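Local coordinates for protein lectin (Pleurotus ostreatus, PDB 6LI7) that binds sugars such as N-acetylgalactosamine and carries calcium ions, one of them part of the site that holds this sugar, at residues T39-Q44 with I285-P290; L49-K54 with G197-S202; T80-K85 with V153-G158; T326-K331 with A353-A358. All coordinates share one frame; numbering follows the deposited sequence.

Overall arrangement
All four contacts are partly buried and fasten loops or strand ends to the antiparallel sheets of this all-beta lectin. Interactions 2 and 3 lie in the N-terminal half and interaction 4 in the C-terminal half, on the other side of the chain's centre. Interaction 1 lies between: its 39-44 segment reaches the 153-158 turn of interaction 3, and its strand 43-44 edges a sheet of the C-terminal half. Chemistry differs with place. Interactions 1 and 2 have no direct hydrogen bond across and use one water each, the first packing prolines, the second a tyrosine. Interaction 3 covers a buried phenylalanine with a salt-bridged lysine. In interaction 4 a main-chain bond joins a turn to a strand start.

Interaction 1: residues T39-Q44 with I285-P290; sequences TATPSQ and IPNLHP
P42 and I285 bring their CA atoms within 4.4 Å of each other, and T41 and N287 stand farther apart. From A40 onward segment 39-44 is extended, and it only enters a strand at 43-44, where S43 pairs through its backbone with T284; segment 285-290 leaves strand 281-285 as a loop. Beside this junction the two segments pack through two prolines. The P286 ring fills the angle between A40 and T41: its CG lies 3.7 Å from A40 CB, and its CD rests 3.6 Å from T41 O. P42, from the 39-44 side, places CB 4.3 Å from CG1 of I285, a residue whose side chain also packs on A252 and V254 of strand 249-259 and on F295 of strand 293-301. N287 crosses P42 at about a right angle. Its CG sits between the backbone N and the carbonyl carbon (chi1 56°), which holds the amide over the other segment with OD1 3.9 Å from P42 CD. The amide's other end turns to a water, which accepts from N287 ND2 at 3.1 Å and donates to A40 O at 2.9 Å. Neither P42 nor P286 has an N-H to donate, consistent with the ladder of strands 43-44 and 281-285 not continuing through them. Past its end the segments are joined by van der Waals packing, mostly of the prolines, plus a single water bridge, with no direct hydrogen bond.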
loop_
_atom_site.group_PDB
_atom_site.type_symbol
_atom_site.label_atom_id
_atom_site.label_comp_id
_atom_site.label_asym_id
_atom_site.label_seq_id
_atom_site.Cartn_x
_atom_site.Cartn_y
_atom_site.Cartn_z
ATOM N N THR A 39 -7.795 12.606 -14.325
ATOM C CA THR A 39 -6.835 12.743 -15.435
ATOM C C THR A 39 -5.484 12.129 -15.038
ATOM O O THR A 39 -4.646 11.948 -15.914
ATOM C CB THR A 39 -6.713 14.215 -15.838
ATOM O OG1 THR A 39 -6.164 14.922 -14.719
ATOM C CG2 THR A 39 -8.050 14.813 -16.251
ATOM N N ALA A 40 -5.254 11.814 -13.766
ATOM C CA ALA A 40 -4.036 11.054 -13.353
ATOM C C ALA A 40 -3.982 9.743 -14.151
ATOM O O ALA A 40 -5.051 9.092 -14.299
ATOM C CB ALA A 40 -4.099 10.797 -11.857
ATOM N N THR A 41 -2.817 9.351 -14.650
ATOM C CA THR A 41 -2.604 8.044 -15.329
ATOM C C THR A 41 -1.569 7.183 -14.589
ATOM O O THR A 41 -0.922 7.644 -13.680
ATOM C CB THR A 41 -2.150 8.292 -16.766
ATOM O OG1 THR A 41 -0.947 9.052 -16.648
ATOM C CG2 THR A 41 -3.213 8.998 -17.581
ATOM N N PRO A 42 -1.356 5.896 -14.939
ATOM C CA PRO A 42 -0.420 5.056 -14.191
ATOM C C PRO A 42 0.957 5.719 -14.143
ATOM O O PRO A 42 1.354 6.362 -15.123
ATOM C CB PRO A 42 -0.363 3.774 -15.026
ATOM C CG PRO A 42 -1.760 3.705 -15.605
ATOM C CD PRO A 42 -2.028 5.143 -16.019
ATOM N N SER A 43 1.656 5.546 -13.017
ATOM C CA SER A 43 2.987 6.152 -12.801
ATOM C C SER A 43 3.851 5.261 -11.906
ATOM O O SER A 43 3.351 4.356 -11.212
ATOM C CB SER A 43 2.859 7.562 -12.265
ATOM O OG SER A 43 2.150 7.572 -11.035
ATOM N N GLN A 44 5.137 5.534 -11.912
ATOM C CA GLN A 44 6.036 4.967 -10.888
ATOM C C GLN A 44 5.476 5.285 -9.500
ATOM O O GLN A 44 5.055 6.400 -9.259
ATOM C CB GLN A 44 7.448 5.511 -11.050
ATOM C CG GLN A 44 8.391 4.991 -9.973
ATOM C CD GLN A 44 9.783 5.528 -10.180
ATOM O OE1 GLN A 44 10.309 5.586 -11.275
ATOM N NE2 GLN A 44 10.388 5.953 -9.107
ATOM N N ILE A 285 -1.693 2.848 -10.021
ATOM C CA ILE A 285 -2.764 2.950 -11.058
ATOM C C ILE A 285 -3.906 3.707 -10.392
ATOM O O ILE A 285 -4.628 3.182 -9.553
ATOM C CB ILE A 285 -3.132 1.545 -11.583
ATOM C CG1 ILE A 285 -1.875 0.882 -12.160
ATOM C CG2 ILE A 285 -4.249 1.653 -12.643
ATOM C CD1 ILE A 285 -1.975 -0.555 -12.075
ATOM N N PRO A 286 -3.968 5.030 -10.582
ATOM C CA PRO A 286 -4.910 5.865 -9.844
ATOM C C PRO A 286 -6.288 5.929 -10.533
ATOM O O PRO A 286 -7.221 6.511 -9.984
ATOM C CB PRO A 286 -4.212 7.211 -9.965
ATOM C CG PRO A 286 -3.685 7.188 -11.382
ATOM C CD PRO A 286 -3.167 5.779 -11.555
ATOM N N ASN A 287 -6.407 5.330 -11.727
ATOM C CA ASN A 287 -7.633 5.465 -12.565
ATOM C C ASN A 287 -8.217 4.080 -12.888
ATOM O O ASN A 287 -8.456 3.833 -14.069
ATOM C CB ASN A 287 -7.302 6.193 -13.872
ATOM C CG ASN A 287 -6.194 5.518 -14.670
ATOM O OD1 ASN A 287 -5.409 4.717 -14.137
ATOM N ND2 ASN A 287 -6.040 5.921 -15.929
ATOM N N LEU A 288 -8.364 3.181 -11.919
ATOM C CA LEU A 288 -8.925 1.833 -12.222
ATOM C C LEU A 288 -10.345 1.986 -12.812
ATOM O O LEU A 288 -11.086 2.892 -12.411
ATOM C CB LEU A 288 -9.014 0.983 -10.963
ATOM C CG LEU A 288 -7.693 0.449 -10.405
ATOM C CD1 LEU A 288 -7.998 -0.289 -9.109
ATOM C CD2 LEU A 288 -7.010 -0.469 -11.396
ATOM N N HIS A 289 -10.772 1.068 -13.666
ATOM C CA HIS A 289 -12.221 0.870 -13.940
ATOM C C HIS A 289 -12.893 0.518 -12.620
ATOM O O HIS A 289 -12.309 -0.131 -11.763
ATOM C CB HIS A 289 -12.388 -0.180 -15.039
ATOM C CG HIS A 289 -13.801 -0.328 -15.447
ATOM N ND1 HIS A 289 -14.700 -1.077 -14.684
ATOM C CD2 HIS A 289 -14.487 0.249 -16.464
ATOM C CE1 HIS A 289 -15.893 -0.998 -15.246
ATOM N NE2 HIS A 289 -15.775 -0.211 -16.359
ATOM N N PRO A 290 -14.130 0.970 -12.348
ATOM C CA PRO A 290 -14.762 0.650 -11.077
ATOM C C PRO A 290 -15.086 -0.812 -10.781
ATOM O O PRO A 290 -15.263 -1.135 -9.616
ATOM C CB PRO A 290 -16.122 1.371 -11.087
ATOM C CG PRO A 290 -16.080 2.272 -12.304
ATOM C CD PRO A 290 -14.889 1.936 -13.156
HETATM O O HOH W 1 -7.102 8.819 -16.383
#

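Interaction 2: residues L49-K54 with G197-S202; sequences LLNASK and GAYQNS
N51 and Y199 make the aromatic part of the contact: N51 CA sits over one face of the Y199 ring, 3.9 Å from its centroid and 22° off the normal, a CH-pi contact. The N51 amide runs alongside the ring in the same direction, the two planes 34° apart, with ND2 3.6 Å from Y199 CE2. Apolar packing is added by L50, whose CB lies 3.7 Å from Y199 CD1. Y199 reaches both residues because its CG is anti to the backbone N (chi1 173°), which swings the ring across the start of the L50-S53 turn. Polar links between the segments go through one water. It donates to N51 O at 3.0 Å and to S53 O at 2.6 Å, and accepts from Y199 N at 3.1 Å, tying two carbonyls of one loop to an N-H of the other. Each segment also folds on itself in a type I beta turn, L50 to S53 and A198 to N201; the first is closed by S53 N bonding to L50 O at 2.8 Å. Next to these turns, strands 54-57 and 194-198 form a small two-stranded antiparallel sheet, only weakly bonded at this end, in which G197 bonds to W55 through the backbone. Strand 146-155 flanks the L50-S53 turn: L50 and S53 pack against M148, S53 OG is bonded to A149 O, and L49 O is held by S150 OG.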
loop_
_atom_site.group_PDB
_atom_site.type_symbol
_atom_site.label_atom_id
_atom_site.label_comp_id
_atom_site.label_asym_id
_atom_site.label_seq_id
_atom_site.Cartn_x
_atom_site.Cartn_y
_atom_site.Cartn_z
ATOM N N LEU A 49 6.834 9.388 2.911
ATOM C CA LEU A 49 7.998 9.512 3.832
ATOM C C LEU A 49 7.512 10.044 5.164
ATOM O O LEU A 49 6.532 10.816 5.183
ATOM C CB LEU A 49 9.010 10.462 3.213
ATOM C CG LEU A 49 9.380 10.168 1.765
ATOM C CD1 LEU A 49 10.185 11.335 1.177
ATOM C CD2 LEU A 49 10.127 8.853 1.701
ATOM N N LEU A 50 8.246 9.716 6.221
ATOM C CA LEU A 50 7.999 10.164 7.595
ATOM C C LEU A 50 8.807 11.433 7.927
ATOM O O LEU A 50 8.568 11.966 9.010
ATOM C CB LEU A 50 8.314 9.012 8.554
ATOM C CG LEU A 50 7.349 7.814 8.480
ATOM C CD1 LEU A 50 7.811 6.673 9.353
ATOM C CD2 LEU A 50 5.979 8.269 8.917
ATOM N N ASN A 51 9.669 11.900 7.043
ATOM C CA ASN A 51 10.632 13.028 7.258
ATOM C C ASN A 51 9.970 14.279 7.848
ATOM O O ASN A 51 10.592 14.867 8.756
ATOM C CB ASN A 51 11.389 13.394 5.975
ATOM C CG ASN A 51 12.361 12.298 5.612
ATOM O OD1 ASN A 51 11.944 11.199 5.238
ATOM N ND2 ASN A 51 13.661 12.545 5.781
ATOM N N ALA A 52 8.747 14.661 7.441
ATOM C CA ALA A 52 8.065 15.901 7.884
ATOM C C ALA A 52 7.124 15.576 9.026
ATOM O O ALA A 52 6.453 16.455 9.508
ATOM C CB ALA A 52 7.303 16.527 6.717
ATOM N N SER A 53 7.036 14.322 9.442
ATOM C CA SER A 53 5.977 13.933 10.389
ATOM C C SER A 53 6.402 14.143 11.866
ATOM O O SER A 53 7.588 14.169 12.172
ATOM C CB SER A 53 5.554 12.519 10.071
ATOM O OG SER A 53 4.536 12.156 10.975
ATOM N N LYS A 54 5.441 14.228 12.782
ATOM C CA LYS A 54 5.720 14.349 14.230
ATOM C C LYS A 54 5.094 13.192 14.992
ATOM O O LYS A 54 4.023 12.739 14.624
ATOM C CB LYS A 54 5.181 15.692 14.743
ATOM C CG LYS A 54 6.078 16.866 14.364
ATOM C CD LYS A 54 5.504 17.930 13.522
ATOM C CE LYS A 54 6.505 19.053 13.294
ATOM N NZ LYS A 54 7.806 18.539 12.759
ATOM N N GLY A 197 7.957 14.570 19.631
ATOM C CA GLY A 197 9.258 14.505 18.948
ATOM C C GLY A 197 9.048 14.625 17.454
ATOM O O GLY A 197 7.913 14.578 17.009
ATOM N N ALA A 198 10.128 14.801 16.706
ATOM C CA ALA A 198 10.120 14.905 15.243
ATOM C C ALA A 198 10.834 13.679 14.676
ATOM O O ALA A 198 11.421 12.907 15.435
ATOM C CB ALA A 198 10.755 16.222 14.873
ATOM N N TYR A 199 10.827 13.514 13.358
ATOM C CA TYR A 199 11.440 12.341 12.693
ATOM C C TYR A 199 12.916 12.192 13.118
ATOM O O TYR A 199 13.375 11.082 13.473
ATOM C CB TYR A 199 11.225 12.478 11.195
ATOM C CG TYR A 199 11.915 11.450 10.341
ATOM C CD1 TYR A 199 11.386 10.174 10.194
ATOM C CD2 TYR A 199 13.118 11.766 9.714
ATOM C CE1 TYR A 199 12.026 9.235 9.384
ATOM C CE2 TYR A 199 13.779 10.849 8.916
ATOM C CZ TYR A 199 13.193 9.602 8.735
ATOM O OH TYR A 199 13.849 8.721 7.978
ATOM N N GLN A 200 13.650 13.283 13.086
ATOM C CA GLN A 200 15.117 13.249 13.277
ATOM C C GLN A 200 15.434 13.686 14.710
ATOM O O GLN A 200 16.558 13.857 14.982
ATOM C CB GLN A 200 15.764 14.173 12.227
ATOM C CG GLN A 200 17.110 13.702 11.678
ATOM C CD GLN A 200 17.224 12.251 11.275
ATOM O OE1 GLN A 200 17.459 11.374 12.110
ATOM N NE2 GLN A 200 17.147 11.991 9.978
ATOM N N ASN A 201 14.471 14.003 15.560
ATOM C CA ASN A 201 14.799 14.493 16.917
ATOM C C ASN A 201 13.751 13.948 17.870
ATOM O O ASN A 201 12.742 14.640 18.074
ATOM C CB ASN A 201 14.886 16.022 16.998
ATOM C CG ASN A 201 15.308 16.460 18.391
ATOM O OD1 ASN A 201 15.977 15.705 19.049
ATOM N ND2 ASN A 201 14.974 17.649 18.863
ATOM N N SER A 202 13.898 12.719 18.352
ATOM C CA SER A 202 12.916 12.102 19.278
ATOM C C SER A 202 13.617 11.001 20.062
ATOM O O SER A 202 14.651 10.523 19.614
ATOM C CB SER A 202 11.721 11.541 18.522
ATOM O OG SER A 202 12.046 10.319 17.850
HETATM O O HOH W 2 9.556 15.654 11.483
#

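Interaction 3: residues T80-K85 with V153-G158; sequences TAPCGK and VHFSDG. With NAG (2-acetamido-2-deoxy-beta-D-glucopyranose), chain C.
K85 lies across the ring of F155 where two beta turns meet at one end of the N-terminal beta sandwich. The type II turn P82-K85 belongs to the loop that passes from strand 71-80 in one sheet to strand 87-96 in the other; the type I turn F155-G158 connects the hairpin strands 146-155 and 160-164. Each turn closes on a main-chain bond, K85 N to P82 O at 3.3 Å and G158 N to F155 O at 3.0 Å. Between the segments the polar link is a salt bridge, K85 NZ to D157 OD2 at 3.1 Å, made on the syn lone pair of the carboxylate. The lysine chain runs extended over the ring and then bends at its last torsion (chi4 -53°), which brings NZ to D157. T159 OG1 bonds both to K85 NZ and to D157 OD1, so one hydroxyl is shared by the two ends of the salt bridge. S156 serves the neighbouring backbone twice: its OG is bonded by C86 N, and its O probably accepts from the N atoms of T39 and A40. Beside these polar groups the buried F155 ring is covered on both faces. K85 CD stands over one, 3.7 Å from the centroid and 22° off the normal, a CH-pi contact, while V153 CG1 lies over the opposite face. The P82 and F155 side chains cross at about a right angle, with P82 CD 3.6 Å from F155 CZ. Where the loop leaves strand 71-80 there is a glycan, probably attached at N78, for which T80 would be the sequon threonine; T80 CG2 comes within 3.5 Å of C6 of the N-acetylglucosamine.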
loop_
_atom_site.group_PDB
_atom_site.type_symbol
_atom_site.label_atom_id
_atom_site.label_comp_id
_atom_site.label_asym_id
_atom_site.label_seq_id
_atom_site.Cartn_x
_atom_site.Cartn_y
_atom_site.Cartn_z
ATOM N N THR A 80 -9.128 18.323 4.559
ATOM C CA THR A 80 -9.940 18.769 3.396
ATOM C C THR A 80 -9.056 18.860 2.161
ATOM O O THR A 80 -7.872 19.085 2.310
ATOM C CB THR A 80 -10.709 20.039 3.755
ATOM O OG1 THR A 80 -9.715 21.019 4.007
ATOM C CG2 THR A 80 -11.586 19.887 4.976
ATOM N N ALA A 81 -9.596 18.541 0.982
ATOM C CA ALA A 81 -8.874 18.660 -0.305
ATOM C C ALA A 81 -8.659 20.143 -0.603
ATOM O O ALA A 81 -9.588 20.912 -0.453
ATOM C CB ALA A 81 -9.665 18.016 -1.425
ATOM N N PRO A 82 -7.475 20.594 -1.066
ATOM C CA PRO A 82 -7.351 21.913 -1.676
ATOM C C PRO A 82 -8.404 22.223 -2.749
ATOM O O PRO A 82 -9.090 21.331 -3.254
ATOM C CB PRO A 82 -5.965 21.866 -2.351
ATOM C CG PRO A 82 -5.177 20.882 -1.505
ATOM C CD PRO A 82 -6.199 19.859 -1.045
ATOM N N CYS A 83 -8.474 23.512 -3.080
ATOM C CA CYS A 83 -9.429 24.174 -4.010
ATOM C C CYS A 83 -9.478 23.441 -5.353
ATOM O O CYS A 83 -8.402 23.252 -5.947
ATOM C CB CYS A 83 -8.960 25.614 -4.229
ATOM S SG CYS A 83 -7.174 25.811 -3.947
ATOM N N GLY A 84 -10.663 23.030 -5.806
ATOM C CA GLY A 84 -10.877 22.424 -7.145
ATOM C C GLY A 84 -9.990 21.213 -7.432
ATOM O O GLY A 84 -9.664 20.982 -8.622
ATOM N N LYS A 85 -9.578 20.476 -6.391
ATOM C CA LYS A 85 -8.928 19.136 -6.503
ATOM C C LYS A 85 -9.869 18.152 -5.808
ATOM O O LYS A 85 -10.448 18.565 -4.790
ATOM C CB LYS A 85 -7.582 19.076 -5.756
ATOM C CG LYS A 85 -6.320 19.616 -6.429
ATOM C CD LYS A 85 -5.080 19.275 -5.609
ATOM C CE LYS A 85 -3.877 20.171 -5.796
ATOM N NZ LYS A 85 -3.527 20.297 -7.227
ATOM N N VAL A 153 -1.767 11.781 0.048
ATOM C CA VAL A 153 -3.051 11.864 -0.674
ATOM C C VAL A 153 -2.769 12.047 -2.156
ATOM O O VAL A 153 -2.024 12.953 -2.498
ATOM C CB VAL A 153 -3.911 12.984 -0.095
ATOM C CG1 VAL A 153 -5.163 13.174 -0.948
ATOM C CG2 VAL A 153 -4.276 12.667 1.343
ATOM N N HIS A 154 -3.320 11.174 -3.005
ATOM C CA HIS A 154 -3.286 11.370 -4.478
ATOM C C HIS A 154 -4.610 12.016 -4.931
ATOM O O HIS A 154 -5.699 11.555 -4.498
ATOM C CB HIS A 154 -3.009 10.047 -5.181
ATOM C CG HIS A 154 -1.801 9.369 -4.646
ATOM N ND1 HIS A 154 -0.527 9.798 -4.961
ATOM C CD2 HIS A 154 -1.675 8.283 -3.845
ATOM C CE1 HIS A 154 0.347 9.004 -4.385
ATOM N NE2 HIS A 154 -0.339 8.063 -3.690
ATOM N N PHE A 155 -4.502 13.090 -5.705
ATOM C CA PHE A 155 -5.649 13.880 -6.217
ATOM C C PHE A 155 -5.992 13.455 -7.655
ATOM O O PHE A 155 -5.136 12.931 -8.399
ATOM C CB PHE A 155 -5.317 15.373 -6.117
ATOM C CG PHE A 155 -5.107 15.875 -4.709
ATOM C CD1 PHE A 155 -6.159 15.953 -3.808
ATOM C CD2 PHE A 155 -3.844 16.222 -4.280
ATOM C CE1 PHE A 155 -5.954 16.353 -2.498
ATOM C CE2 PHE A 155 -3.643 16.670 -2.979
ATOM C CZ PHE A 155 -4.690 16.716 -2.087
ATOM N N SER A 156 -7.201 13.803 -8.090
ATOM C CA SER A 156 -7.780 13.460 -9.422
ATOM C C SER A 156 -6.918 13.989 -10.558
ATOM O O SER A 156 -6.824 13.364 -11.635
ATOM C CB SER A 156 -9.175 13.969 -9.515
ATOM O OG SER A 156 -9.256 15.313 -9.036
ATOM N N ASP A 157 -6.180 15.042 -10.316
ATOM C CA ASP A 157 -5.430 15.695 -11.413
ATOM C C ASP A 157 -4.013 15.148 -11.449
ATOM O O ASP A 157 -3.223 15.666 -12.211
ATOM C CB ASP A 157 -5.415 17.211 -11.236
ATOM C CG ASP A 157 -4.626 17.677 -10.005
ATOM O OD1 ASP A 157 -4.013 16.838 -9.325
ATOM O OD2 ASP A 157 -4.624 18.870 -9.731
ATOM N N GLY A 158 -3.675 14.119 -10.672
ATOM C CA GLY A 158 -2.307 13.588 -10.783
ATOM C C GLY A 158 -1.340 14.261 -9.813
ATOM O O GLY A 158 -0.219 13.843 -9.776
HETATM C C1 NAG C . -14.455 18.107 7.757
HETATM C C2 NAG C . -15.834 17.784 8.287
HETATM C C3 NAG C . -16.843 18.142 7.213
HETATM C C4 NAG C . -16.706 19.537 6.671
HETATM C C5 NAG C . -15.286 19.650 6.133
HETATM C C6 NAG C . -14.940 20.937 5.363
HETATM C C7 NAG C . -16.009 16.007 9.956
HETATM C C8 NAG C . -15.997 14.548 10.305
HETATM N N2 NAG C . -16.035 16.417 8.700
HETATM O O3 NAG C . -18.092 17.979 7.816
HETATM O O4 NAG C . -17.712 19.688 5.637
HETATM O O5 NAG C . -14.410 19.422 7.236
HETATM O O6 NAG C . -14.897 21.976 6.318
HETATM O O7 NAG C . -15.878 16.778 10.845
#

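Interaction 4: residues T326-K331 with A353-A358; sequences TDASWK and AKIIGA
D327 OD1, in the turn that packs on A353 and I355, accepts from both N and OG of S329; the bond from the backbone N makes an Asx turn inside the type I beta turn D327-W330. S329 OG comes from the syn side at 2.7 Å; S329 N, at 3.0 Å, approaches from above, 46° out of the carboxylate plane. The hydroxyl also bonds to K240 NZ, whose positive charge may favour the ionised form of the nearby D327. From here the chain enters strand 331-333, next to strand 351-358 in the large C-terminal sheet. The two segments are joined by A353 N donating to W330 O at 2.9 Å, nearly straight at 165°. Close by, A328 CA makes a CA-H...O contact with A353 O at 3.5 Å. A353 CB packs against the turn, 3.6 Å from W330 O and 4.2 Å from W330 CB. The indole leads away from it, with T326 CG2 over one face and NE1 bonded to V325 O. I355 sets CG1 beside its backbone N, anti to the carbonyl carbon (chi1 -74°), which extends the branch toward the turn and leaves CD1 4.0 Å from A328 N.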
loop_
_atom_site.group_PDB
_atom_site.type_symbol
_atom_site.label_atom_id
_atom_site.label_comp_id
_atom_site.label_asym_id
_atom_site.label_seq_id
_atom_site.Cartn_x
_atom_site.Cartn_y
_atom_site.Cartn_z
ATOM N N THR A 326 0.828 -13.242 -7.916
ATOM C CA THR A 326 1.180 -14.259 -8.912
ATOM C C THR A 326 1.001 -15.621 -8.263
ATOM O O THR A 326 1.572 -15.902 -7.205
ATOM C CB THR A 326 2.536 -13.945 -9.543
ATOM O OG1 THR A 326 3.492 -13.535 -8.561
ATOM C CG2 THR A 326 2.376 -12.842 -10.569
ATOM N N ASP A 327 0.203 -16.454 -8.918
ATOM C CA ASP A 327 -0.137 -17.819 -8.459
ATOM C C ASP A 327 -0.784 -18.575 -9.645
ATOM O O ASP A 327 -0.775 -18.057 -10.797
ATOM C CB ASP A 327 -0.994 -17.795 -7.185
ATOM C CG ASP A 327 -2.372 -17.151 -7.382
ATOM O OD1 ASP A 327 -2.825 -17.019 -8.558
ATOM O OD2 ASP A 327 -2.930 -16.680 -6.361
ATOM N N ALA A 328 -1.322 -19.761 -9.376
ATOM C CA ALA A 328 -1.824 -20.677 -10.433
ATOM C C ALA A 328 -3.211 -20.217 -10.941
ATOM O O ALA A 328 -3.637 -20.800 -11.914
ATOM C CB ALA A 328 -1.841 -22.113 -9.913
ATOM N N SER A 329 -3.836 -19.171 -10.373
ATOM C CA SER A 329 -5.117 -18.590 -10.858
ATOM C C SER A 329 -4.831 -17.634 -11.984
ATOM O O SER A 329 -5.782 -17.197 -12.618
ATOM C CB SER A 329 -5.870 -17.897 -9.759
ATOM O OG SER A 329 -5.334 -16.602 -9.495
ATOM N N TRP A 330 -3.555 -17.339 -12.241
ATOM C CA TRP A 330 -3.224 -16.536 -13.424
ATOM C C TRP A 330 -3.295 -17.460 -14.644
ATOM O O TRP A 330 -3.011 -18.620 -14.491
ATOM C CB TRP A 330 -1.865 -15.864 -13.304
ATOM C CG TRP A 330 -1.813 -14.724 -12.327
ATOM C CD1 TRP A 330 -2.164 -14.744 -11.010
ATOM C CD2 TRP A 330 -1.389 -13.391 -12.614
ATOM N NE1 TRP A 330 -2.006 -13.494 -10.467
ATOM C CE2 TRP A 330 -1.491 -12.661 -11.416
ATOM C CE3 TRP A 330 -0.957 -12.734 -13.771
ATOM C CZ2 TRP A 330 -1.138 -11.325 -11.336
ATOM C CZ3 TRP A 330 -0.602 -11.409 -13.687
ATOM C CH2 TRP A 330 -0.693 -10.717 -12.485
ATOM N N LYS A 331 -3.503 -16.903 -15.820
ATOM C CA LYS A 331 -3.485 -17.638 -17.096
ATOM C C LYS A 331 -2.191 -17.260 -17.778
ATOM O O LYS A 331 -1.694 -16.154 -17.570
ATOM C CB LYS A 331 -4.729 -17.302 -17.945
ATOM C CG LYS A 331 -5.857 -18.327 -17.818
ATOM C CD LYS A 331 -6.527 -18.409 -16.477
ATOM C CE LYS A 331 -7.632 -19.442 -16.412
ATOM N NZ LYS A 331 -8.628 -19.168 -17.478
ATOM N N ALA A 353 -1.129 -20.731 -14.998
ATOM C CA ALA A 353 0.324 -20.469 -14.827
ATOM C C ALA A 353 0.895 -21.549 -13.902
ATOM O O ALA A 353 0.192 -22.027 -12.971
ATOM C CB ALA A 353 0.574 -19.099 -14.256
ATOM N N LYS A 354 2.153 -21.896 -14.132
ATOM C CA LYS A 354 2.879 -22.829 -13.238
ATOM C C LYS A 354 3.593 -22.051 -12.118
ATOM O O LYS A 354 4.319 -21.085 -12.438
ATOM C CB LYS A 354 3.912 -23.566 -14.084
ATOM C CG LYS A 354 4.644 -24.642 -13.306
ATOM C CD LYS A 354 5.659 -25.362 -14.151
ATOM C CE LYS A 354 6.503 -26.311 -13.331
ATOM N NZ LYS A 354 7.515 -26.922 -14.214
ATOM N N ILE A 355 3.425 -22.481 -10.871
ATOM C CA ILE A 355 4.203 -21.951 -9.717
ATOM C C ILE A 355 5.608 -22.546 -9.809
ATOM O O ILE A 355 5.722 -23.754 -9.762
ATOM C CB ILE A 355 3.507 -22.255 -8.378
ATOM C CG1 ILE A 355 2.293 -21.334 -8.198
ATOM C CG2 ILE A 355 4.486 -22.091 -7.217
ATOM C CD1 ILE A 355 1.337 -21.754 -7.132
ATOM N N ILE A 356 6.608 -21.729 -10.094
ATOM C CA ILE A 356 8.034 -22.151 -10.038
ATOM C C ILE A 356 8.402 -22.300 -8.560
ATOM O O ILE A 356 8.998 -23.281 -8.246
ATOM C CB ILE A 356 8.926 -21.159 -10.788
ATOM C CG1 ILE A 356 8.364 -20.938 -12.199
ATOM C CG2 ILE A 356 10.380 -21.622 -10.757
ATOM C CD1 ILE A 356 7.920 -22.236 -12.920
ATOM N N GLY A 357 8.019 -21.365 -7.690
ATOM C CA GLY A 357 8.176 -21.517 -6.236
ATOM C C GLY A 357 7.675 -20.269 -5.513
ATOM O O GLY A 357 7.546 -19.204 -6.167
ATOM N N ALA A 358 7.410 -20.372 -4.212
ATOM C CA ALA A 358 7.083 -19.190 -3.383
ATOM C C ALA A 358 8.281 -18.234 -3.414
ATOM O O ALA A 358 9.458 -18.703 -3.570
ATOM C CB ALA A 358 6.732 -19.621 -1.984
#